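Local structure of cell wall surface anchor family protein (Streptococcus pneumoniae, 4OQ1) at residues F125-T130 with E135-V140. The protein is an ancillary pilin, RrgC, that serves in anchoring the pilus of Streptococcus pneumoniae, probably at the cell wall. The protein carries 3 engineered substitutions. Numbering follows the deposited sequence.
Sequences FLFEMT and EPLVIV
Ile139 CG2 lies over one face of the Phe125 ring. The same ring also touches the tip of this isoleucine, with CE2 4.0 Å from Ile139 CD1, and the two side chains cross at a slant. The Phe127 ring meets Ile139 CD1 and Leu137 CD2 obliquely. The nearest atom of the Phe127 side chain is CB, 3.4 Å from Ile139 CD1 and 4.2 Å from Leu137 CD2. With chi1 at 68°, Phe127 CG is flanked by N and C, which carries the ring off from strand 137-140 and leaves CB as the atom closest to Ile139. Ile139 CD1 thus packs against CB of Phe127 and, obliquely, against the CD2-CE2 side of the Phe125 ring.

Leu137 fills the next position along. Its CG is anti to the backbone N (chi1 -176°), and its CD2 comes 4.0 Å from Met129 SD and 3.6 Å from Glu128 O. The Met129 chain bends at chi2, and its CE lies 4.1 Å from Leu137 CB. The contact is apolar packing.

The strands run nearly antiparallel, at 172°, with their axes 9.1 Å apart. They lie far apart in the order of one mixed sheet, which curls to bring them face to face across a partly buried layer. This is consistent with the IgG-rev fold named for this protein. Strand 120-129 pairs with strand 106-110, where Tyr108 meets the Phe127 ring. Strand 137-140 is an outermost strand and pairs in parallel with strand 28-33, where Leu137 bonds through its backbone to Thr29 and Val31. Leu126 points away from the contact and packs on helix 66-73, which covers the other side of strand 120-129.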
loop_
_atom_site.group_PDB
_atom_site.type_symbol
_atom_site.label_atom_id
_atom_site.label_comp_id
_atom_site.label_asym_id
_atom_site.label_seq_id
_atom_site.Cartn_x
_atom_site.Cartn_y
_atom_site.Cartn_z
ATOM N N PHE A 125 30.501 14.321 -6.050
ATOM C CA PHE A 125 31.802 14.048 -5.475
ATOM C C PHE A 125 32.899 14.203 -6.513
ATOM O O PHE A 125 32.634 14.282 -7.753
ATOM C CB PHE A 125 31.847 12.644 -4.854
ATOM C CG PHE A 125 31.501 11.539 -5.810
ATOM C CD1 PHE A 125 30.189 11.201 -6.140
ATOM C CD2 PHE A 125 32.513 10.823 -6.422
ATOM C CE1 PHE A 125 29.944 10.213 -7.061
ATOM C CE2 PHE A 125 32.252 9.825 -7.311
ATOM C CZ PHE A 125 30.971 9.485 -7.603
ATOM N N LEU A 126 34.133 14.095 -6.043
ATOM C CA LEU A 126 35.238 14.064 -6.962
ATOM C C LEU A 126 35.887 12.735 -6.771
ATOM O O LEU A 126 35.829 12.173 -5.691
ATOM C CB LEU A 126 36.307 15.105 -6.566
ATOM C CG LEU A 126 36.075 16.600 -6.559
ATOM C CD1 LEU A 126 37.379 17.341 -6.371
ATOM C CD2 LEU A 126 35.463 16.986 -7.852
ATOM N N PHE A 127 36.479 12.266 -7.829
ATOM C CA PHE A 127 37.457 11.197 -7.717
ATOM C C PHE A 127 38.746 11.461 -8.541
ATOM O O PHE A 127 38.699 12.059 -9.596
ATOM C CB PHE A 127 36.800 9.833 -8.037
ATOM C CG PHE A 127 36.370 9.620 -9.453
ATOM C CD1 PHE A 127 37.233 9.044 -10.386
ATOM C CD2 PHE A 127 35.140 10.074 -9.876
ATOM C CE1 PHE A 127 36.836 8.776 -11.687
ATOM C CE2 PHE A 127 34.737 9.882 -11.202
ATOM C CZ PHE A 127 35.583 9.262 -12.110
ATOM N N GLU A 128 39.860 10.809 -8.161
ATOM C CA GLU A 128 41.106 11.101 -8.870
ATOM C C GLU A 128 41.740 9.768 -9.232
ATOM O O GLU A 128 41.823 8.879 -8.377
ATOM C CB GLU A 128 41.992 11.973 -8.014
ATOM C CG GLU A 128 43.339 12.221 -8.678
ATOM C CD GLU A 128 44.246 13.088 -7.888
ATOM O OE1 GLU A 128 44.577 14.143 -8.407
ATOM O OE2 GLU A 128 44.622 12.729 -6.752
ATOM N N MET A 129 42.047 9.625 -10.538
ATOM C CA MET A 129 42.919 8.561 -11.069
ATOM C C MET A 129 44.378 9.055 -11.340
ATOM O O MET A 129 44.599 9.942 -12.102
ATOM C CB MET A 129 42.255 8.114 -12.361
ATOM C CG MET A 129 40.876 7.490 -12.091
ATOM S SD MET A 129 40.986 6.096 -10.940
ATOM C CE MET A 129 39.416 5.315 -11.382
ATOM N N THR A 130 45.363 8.455 -10.686
ATOM C CA THR A 130 46.749 8.762 -11.017
ATOM C C THR A 130 47.501 7.475 -11.377
ATOM O O THR A 130 46.968 6.394 -11.205
ATOM C CB THR A 130 47.423 9.451 -9.843
ATOM O OG1 THR A 130 47.641 8.510 -8.812
ATOM C CG2 THR A 130 46.587 10.531 -9.314
ATOM N N GLU A 135 44.131 -0.350 -8.157
ATOM C CA GLU A 135 42.948 -0.821 -8.915
ATOM C C GLU A 135 42.123 -1.948 -8.271
ATOM O O GLU A 135 42.650 -2.992 -7.914
ATOM C CB GLU A 135 43.393 -1.330 -10.286
ATOM C CG GLU A 135 42.308 -2.019 -11.137
ATOM C CD GLU A 135 41.609 -1.109 -12.148
ATOM O OE1 GLU A 135 41.695 0.145 -12.058
ATOM O OE2 GLU A 135 40.921 -1.675 -13.040
ATOM N N PRO A 136 40.806 -1.776 -8.184
ATOM C CA PRO A 136 40.048 -0.542 -8.550
ATOM C C PRO A 136 40.068 0.533 -7.429
ATOM O O PRO A 136 40.449 0.274 -6.276
ATOM C CB PRO A 136 38.642 -1.072 -8.715
ATOM C CG PRO A 136 38.554 -2.065 -7.610
ATOM C CD PRO A 136 39.940 -2.709 -7.446
ATOM N N LEU A 137 39.709 1.758 -7.794
ATOM C CA LEU A 137 39.391 2.766 -6.793
ATOM C C LEU A 137 37.952 2.475 -6.293
ATOM O O LEU A 137 37.081 2.311 -7.072
ATOM C CB LEU A 137 39.443 4.152 -7.462
ATOM C CG LEU A 137 39.216 5.304 -6.527
ATOM C CD1 LEU A 137 40.225 5.398 -5.371
ATOM C CD2 LEU A 137 39.258 6.564 -7.313
ATOM N N VAL A 138 37.728 2.501 -4.994
ATOM C CA VAL A 138 36.414 2.226 -4.366
ATOM C C VAL A 138 35.847 3.471 -3.696
ATOM O O VAL A 138 36.429 3.979 -2.762
ATOM C CB VAL A 138 36.509 1.125 -3.266
ATOM C CG1 VAL A 138 35.143 0.846 -2.704
ATOM C CG2 VAL A 138 37.172 -0.139 -3.837
ATOM N N ILE A 139 34.714 3.950 -4.165
ATOM C CA ILE A 139 34.006 5.044 -3.525
ATOM C C ILE A 139 32.580 4.637 -3.107
ATOM O O ILE A 139 31.811 4.129 -3.905
ATOM C CB ILE A 139 33.870 6.218 -4.479
ATOM C CG1 ILE A 139 35.262 6.821 -4.645
ATOM C CG2 ILE A 139 32.853 7.252 -3.992
ATOM C CD1 ILE A 139 35.351 7.958 -5.564
ATOM N N VAL A 140 32.249 4.955 -1.866
ATOM C CA VAL A 140 30.929 4.699 -1.313
ATOM C C VAL A 140 30.144 6.024 -1.477
ATOM O O VAL A 140 30.370 6.970 -0.724
ATOM C CB VAL A 140 30.986 4.265 0.175
ATOM C CG1 VAL A 140 29.615 3.833 0.656
ATOM C CG2 VAL A 140 31.989 3.154 0.462
#